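Local coordinates for protein putative mandelate racemase/muconate lactonizing enzyme (Bordetella bronchiseptica, PDB 3DDM) that is of unknown function but has the build of the enolase superfamily, pairing an N-terminal capping domain with a C-terminal TIM-barrel domain, at residues A17-Y22 with G65-A70; Q217-L222 with A250-A255. The protein carries 1 engineered substitution. All coordinates share one frame; numbering follows the deposited sequence.

Interaction 1: residues A17-Y22 with G65-A70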
loop_
_atom_site.group_PDB
_atom_site.type_symbol
_atom_site.label_atom_id
_atom_site.label_comp_id
_atom_site.label_asym_id
_atom_site.label_seq_id
_atom_site.Cartn_x
_atom_site.Cartn_y
_atom_site.Cartn_z
ATOM N N ALA A 17 12.994 -14.823 -5.363
ATOM C CA ALA A 17 11.561 -14.969 -5.161
ATOM C C ALA A 17 10.976 -15.718 -6.347
ATOM O O ALA A 17 11.319 -15.434 -7.490
ATOM C CB ALA A 17 10.913 -13.606 -5.037
ATOM N N HIS A 18 10.105 -16.684 -6.076
ATOM C CA HIS A 18 9.482 -17.452 -7.143
ATOM C C HIS A 18 7.983 -17.315 -7.040
ATOM O O HIS A 18 7.410 -17.475 -5.960
ATOM C CB HIS A 18 9.862 -18.926 -7.042
ATOM C CG HIS A 18 11.325 -19.151 -6.849
ATOM N ND1 HIS A 18 11.891 -19.317 -5.603
ATOM C CD2 HIS A 18 12.348 -19.165 -7.733
ATOM C CE1 HIS A 18 13.200 -19.423 -5.727
ATOM N NE2 HIS A 18 13.505 -19.332 -7.009
ATOM N N VAL A 19 7.347 -17.015 -8.164
ATOM C CA VAL A 19 5.902 -16.857 -8.190
ATOM C C VAL A 19 5.238 -18.063 -8.841
ATOM O O VAL A 19 5.765 -18.637 -9.788
ATOM C CB VAL A 19 5.492 -15.595 -8.967
ATOM C CG1 VAL A 19 3.986 -15.415 -8.891
ATOM C CG2 VAL A 19 6.218 -14.379 -8.408
ATOM N N PHE A 20 4.082 -18.445 -8.312
ATOM C CA PHE A 20 3.320 -19.572 -8.825
ATOM C C PHE A 20 1.860 -19.196 -8.867
ATOM O O PHE A 20 1.373 -18.479 -7.991
ATOM C CB PHE A 20 3.490 -20.799 -7.936
ATOM C CG PHE A 20 4.881 -21.325 -7.910
ATOM C CD1 PHE A 20 5.776 -20.910 -6.933
ATOM C CD2 PHE A 20 5.318 -22.199 -8.894
ATOM C CE1 PHE A 20 7.094 -21.359 -6.935
ATOM C CE2 PHE A 20 6.632 -22.653 -8.908
ATOM C CZ PHE A 20 7.523 -22.231 -7.925
ATOM N N ARG A 21 1.167 -19.661 -9.896
ATOM C CA ARG A 21 -0.249 -19.384 -10.029
ATOM C C ARG A 21 -0.899 -20.663 -10.510
ATOM O O ARG A 21 -0.740 -21.061 -11.662
ATOM C CB ARG A 21 -0.496 -18.237 -11.018
ATOM C CG ARG A 21 0.396 -17.025 -10.778
ATOM C CD ARG A 21 -0.159 -15.754 -11.405
ATOM N NE ARG A 21 -1.342 -15.308 -10.684
ATOM C CZ ARG A 21 -1.470 -14.125 -10.089
ATOM N NH1 ARG A 21 -0.490 -13.232 -10.121
ATOM N NH2 ARG A 21 -2.585 -13.852 -9.434
ATOM N N TYR A 22 -1.602 -21.325 -9.601
ATOM C CA TYR A 22 -2.285 -22.565 -9.921
ATOM C C TYR A 22 -3.677 -22.245 -10.441
ATOM O O TYR A 22 -4.507 -21.697 -9.712
ATOM C CB TYR A 22 -2.413 -23.445 -8.687
ATOM C CG TYR A 22 -2.907 -24.818 -9.041
ATOM C CD1 TYR A 22 -2.024 -25.799 -9.495
ATOM C CD2 TYR A 22 -4.266 -25.126 -8.981
ATOM C CE1 TYR A 22 -2.479 -27.053 -9.878
ATOM C CE2 TYR A 22 -4.735 -26.376 -9.366
ATOM C CZ TYR A 22 -3.834 -27.334 -9.810
ATOM O OH TYR A 22 -4.292 -28.577 -10.173
ATOM N N GLY A 65 -1.525 -9.015 -7.278
ATOM C CA GLY A 65 -0.409 -8.600 -6.441
ATOM C C GLY A 65 0.835 -9.446 -6.238
ATOM O O GLY A 65 1.815 -8.928 -5.722
ATOM N N ALA A 66 0.826 -10.715 -6.643
ATOM C CA ALA A 66 1.979 -11.606 -6.427
ATOM C C ALA A 66 3.298 -11.207 -7.091
ATOM O O ALA A 66 4.350 -11.249 -6.462
ATOM C CB ALA A 66 1.615 -13.035 -6.822
ATOM N N GLU A 67 3.248 -10.829 -8.363
ATOM C CA GLU A 67 4.458 -10.438 -9.082
ATOM C C GLU A 67 5.131 -9.214 -8.444
ATOM O O GLU A 67 6.351 -9.178 -8.252
ATOM C CB GLU A 67 4.122 -10.134 -10.547
ATOM C CG GLU A 67 3.773 -11.350 -11.425
ATOM C CD GLU A 67 2.430 -11.998 -11.096
ATOM O OE1 GLU A 67 1.599 -11.341 -10.424
ATOM O OE2 GLU A 67 2.195 -13.158 -11.526
ATOM N N HIS A 68 4.327 -8.212 -8.113
ATOM C CA HIS A 68 4.853 -7.000 -7.510
ATOM C C HIS A 68 5.621 -7.317 -6.225
ATOM O O HIS A 68 6.692 -6.762 -5.965
ATOM C CB HIS A 68 3.706 -6.033 -7.198
ATOM C CG HIS A 68 4.157 -4.741 -6.597
ATOM N ND1 HIS A 68 5.036 -3.891 -7.236
ATOM C CD2 HIS A 68 3.882 -4.170 -5.401
ATOM C CE1 HIS A 68 5.284 -2.852 -6.458
ATOM N NE2 HIS A 68 4.596 -2.997 -5.338
ATOM N N ARG A 69 5.062 -8.215 -5.421
ATOM C CA ARG A 69 5.674 -8.584 -4.160
ATOM C C ARG A 69 6.993 -9.309 -4.352
ATOM O O ARG A 69 7.946 -9.077 -3.611
ATOM C CB ARG A 69 4.687 -9.413 -3.350
ATOM C CG ARG A 69 3.535 -8.562 -2.840
ATOM C CD ARG A 69 2.353 -9.388 -2.360
ATOM N NE ARG A 69 1.436 -8.563 -1.584
ATOM C CZ ARG A 69 0.782 -7.513 -2.065
ATOM N NH1 ARG A 69 0.930 -7.151 -3.335
ATOM N NH2 ARG A 69 -0.007 -6.810 -1.267
ATOM N N ALA A 70 7.055 -10.175 -5.357
ATOM C CA ALA A 70 8.288 -10.892 -5.644
ATOM C C ALA A 70 9.313 -9.872 -6.131
ATOM O O ALA A 70 10.483 -9.952 -5.773
ATOM C CB ALA A 70 8.046 -11.955 -6.697
#
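In the N-terminal capping domain of the enolase-type fold, A17, V19 and R21 on one face of edge strand 14-23 meet A66, E67 and A70 on the first turns of helix 65-81. The two segments run nearly antiparallel, at 173°, with their axes 8.4 Å apart. The alternation of the strand puts H18 and F20 on the other face, where they touch helix 374-380. V19 spans one helical turn with its two methyls: CG1, anti to the backbone N, lies 3.9 Å from A66 CB, while CG2 reaches A70 CB at 3.5 Å. A70 CB is shared with A17, whose CB sits 3.7 Å from it. Further along the strand the contact turns polar. The side chain of E67 leaves the helix flank and bends at chi2 (70°) to bring its carboxylate over to the strand, crossing the R21 side chain at about a right angle. This closes a salt bridge at the more exposed border of an otherwise apolar patch, and R21 NE makes a second one with D37 on strand 37-46. On the helix, H68 and R69 also reach the second subunit, H68 stacking on H68 and R69 forming a salt bridge with E109 of that subunit. The guanidinium of R21 and the carboxylate of E67 lie in nearly the same plane, and R21 NH1 alone faces both oxygens: E67 OE1 lies 2.8 Å from it, and E67 OE2 accepts a hydrogen bond from it through the syn lone pair at 3.0 Å, with an N-H...O angle of 160°.

Interaction 2: residues Q217-L222 with A250-A255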
loop_
_atom_site.group_PDB
_atom_site.type_symbol
_atom_site.label_atom_id
_atom_site.label_comp_id
_atom_site.label_asym_id
_atom_site.label_seq_id
_atom_site.Cartn_x
_atom_site.Cartn_y
_atom_site.Cartn_z
ATOM N N GLN A 217 -26.452 -6.339 15.897
ATOM C CA GLN A 217 -27.634 -7.109 15.531
ATOM C C GLN A 217 -27.291 -8.565 15.217
ATOM O O GLN A 217 -27.887 -9.479 15.785
ATOM C CB GLN A 217 -28.300 -6.473 14.317
ATOM C CG GLN A 217 -29.510 -7.212 13.823
ATOM C CD GLN A 217 -29.851 -6.839 12.394
ATOM O OE1 GLN A 217 -30.173 -5.683 12.096
ATOM N NE2 GLN A 217 -29.769 -7.819 11.495
ATOM N N MET A 218 -26.332 -8.782 14.317
ATOM C CA MET A 218 -25.945 -10.140 13.945
ATOM C C MET A 218 -25.274 -10.912 15.080
ATOM O O MET A 218 -25.574 -12.086 15.292
ATOM C CB MET A 218 -25.025 -10.123 12.725
ATOM C CG MET A 218 -25.720 -9.819 11.414
ATOM S SD MET A 218 -27.023 -10.988 10.968
ATOM C CE MET A 218 -26.056 -12.484 10.685
ATOM N N ALA A 219 -24.371 -10.266 15.810
ATOM C CA ALA A 219 -23.691 -10.945 16.908
ATOM C C ALA A 219 -24.720 -11.504 17.884
ATOM O O ALA A 219 -24.475 -12.498 18.562
ATOM C CB ALA A 219 -22.762 -9.989 17.619
ATOM N N GLN A 220 -25.879 -10.855 17.941
ATOM C CA GLN A 220 -26.972 -11.264 18.820
ATOM C C GLN A 220 -27.687 -12.492 18.249
ATOM O O GLN A 220 -27.885 -13.490 18.946
ATOM C CB GLN A 220 -27.980 -10.120 18.962
ATOM C CG GLN A 220 -28.324 -9.734 20.393
ATOM C CD GLN A 220 -27.239 -8.905 21.059
ATOM O OE1 GLN A 220 -26.914 -7.799 20.610
ATOM N NE2 GLN A 220 -26.677 -9.433 22.142
ATOM N N ARG A 221 -28.072 -12.398 16.979
ATOM C CA ARG A 221 -28.761 -13.470 16.271
ATOM C C ARG A 221 -27.901 -14.728 16.110
ATOM O O ARG A 221 -28.429 -15.818 15.905
ATOM C CB ARG A 221 -29.211 -12.969 14.897
ATOM C CG ARG A 221 -30.163 -11.782 14.975
ATOM C CD ARG A 221 -30.375 -11.105 13.626
ATOM N NE ARG A 221 -31.081 -11.949 12.666
ATOM C CZ ARG A 221 -31.404 -11.556 11.438
ATOM N NH1 ARG A 221 -31.081 -10.334 11.032
ATOM N NH2 ARG A 221 -32.049 -12.378 10.616
ATOM N N LEU A 222 -26.582 -14.579 16.196
ATOM C CA LEU A 222 -25.686 -15.724 16.069
ATOM C C LEU A 222 -25.513 -16.423 17.412
ATOM O O LEU A 222 -25.197 -17.609 17.461
ATOM C CB LEU A 222 -24.307 -15.293 15.552
ATOM C CG LEU A 222 -24.178 -14.855 14.090
ATOM C CD1 LEU A 222 -22.763 -14.380 13.842
ATOM C CD2 LEU A 222 -24.525 -16.003 13.160
ATOM N N ALA A 250 -21.669 -8.231 22.150
ATOM C CA ALA A 250 -21.585 -9.568 21.583
ATOM C C ALA A 250 -21.581 -10.670 22.636
ATOM O O ALA A 250 -20.933 -10.558 23.676
ATOM C CB ALA A 250 -20.358 -9.682 20.702
ATOM N N PRO A 251 -22.319 -11.756 22.375
ATOM C CA PRO A 251 -22.424 -12.906 23.277
ATOM C C PRO A 251 -21.145 -13.724 23.205
ATOM O O PRO A 251 -20.780 -14.410 24.158
ATOM C CB PRO A 251 -23.602 -13.697 22.718
ATOM C CG PRO A 251 -24.290 -12.742 21.759
ATOM C CD PRO A 251 -23.169 -11.945 21.189
ATOM N N MET A 252 -20.477 -13.659 22.055
ATOM C CA MET A 252 -19.242 -14.399 21.851
ATOM C C MET A 252 -18.069 -13.443 21.749
ATOM O O MET A 252 -18.249 -12.242 21.542
ATOM C CB MET A 252 -19.326 -15.233 20.564
ATOM C CG MET A 252 -19.158 -14.445 19.248
ATOM S SD MET A 252 -20.450 -13.236 18.881
ATOM C CE MET A 252 -21.784 -14.312 18.407
ATOM N N PRO A 253 -16.842 -13.962 21.919
ATOM C CA PRO A 253 -15.691 -13.066 21.815
ATOM C C PRO A 253 -15.388 -12.675 20.357
ATOM O O PRO A 253 -15.785 -13.357 19.406
ATOM C CB PRO A 253 -14.562 -13.866 22.484
ATOM C CG PRO A 253 -14.954 -15.287 22.257
ATOM C CD PRO A 253 -16.448 -15.264 22.496
ATOM N N LEU A 254 -14.690 -11.559 20.207
ATOM C CA LEU A 254 -14.325 -11.021 18.919
ATOM C C LEU A 254 -12.894 -11.430 18.562
ATOM O O LEU A 254 -12.044 -11.595 19.443
ATOM C CB LEU A 254 -14.455 -9.490 18.974
ATOM C CG LEU A 254 -15.763 -8.846 18.484
ATOM C CD1 LEU A 254 -16.973 -9.652 18.895
ATOM C CD2 LEU A 254 -15.847 -7.448 19.023
ATOM N N ALA A 255 -12.633 -11.598 17.268
ATOM C CA ALA A 255 -11.306 -11.975 16.805
ATOM C C ALA A 255 -10.858 -11.073 15.656
ATOM O O ALA A 255 -11.684 -10.552 14.903
ATOM C CB ALA A 255 -11.306 -13.413 16.356
#
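The backbones of A219, near the C-terminal end of helix 212-222, and A250, the first residue to leave the helical conformation after helix 240-249, approach to 5.3 Å between their CA atoms, and the chain then runs through P251 and M252 toward strand 254-256. Here A219 offers both its methyl and its carbonyl. Its CB faces A250 CB at 3.9 Å and P251 CD at 4.1 Å, so the two alanines meet methyl to methyl beside the proline ring. On the carbonyl side, the CG and CD atoms of P251 and the CE methyl of M252 gather round A219 O. M252 is placed for this by its torsions: CG stands between the backbone N and the carbonyl carbon (chi1 77°), and further bends at chi2 and chi3 fold the thioether back toward the helix. M252 SD consequently lies 4.2 Å from A219 CB, and its CE lies 3.9 Å from L222 CB, one turn further along the helix. In the TIM barrel, helix 212-222 here meets the loop that links the next helix, 240-249, to strand 254-256; the loop lies at the end of the barrel where the parallel strands begin. A219 and M252 both touch L230 of the intervening strand 229-231, a shared apolar neighbour on the inner side of the contact. M218 and L222 meanwhile pack against helix 182-196, so helix 212-222 has contacts with that helix as well as with 250-252. Toward solvent, Q220, bent at chi2, crosses P251 at about a right angle; its NE2 comes within 4.1 Å of P251 CG and donates a hydrogen bond to the carbonyl oxygen of A249, the residue just ahead of the turn.

The two contacts serve different domains and do not meet: their centres are 37 Å apart, their nearest atoms about 20 Å, and they lie on opposite sides of the chain's centre. Interaction 1 joins sheet and helix in the capping domain, with the adjoining helix face at the dimer interface; interaction 2 packs a barrel helix against the loop that follows the next helix, with no other protein chain touching it. A salt bridge borders the first, whereas the second is made by methyl, proline-ring and thioether atoms round a backbone carbonyl. In enolase-superfamily proteins the active site lies at the C-terminal ends of the barrel strands, beneath the capping domain; residues 250-253 precede their strand, and so occupy the other end of the barrel.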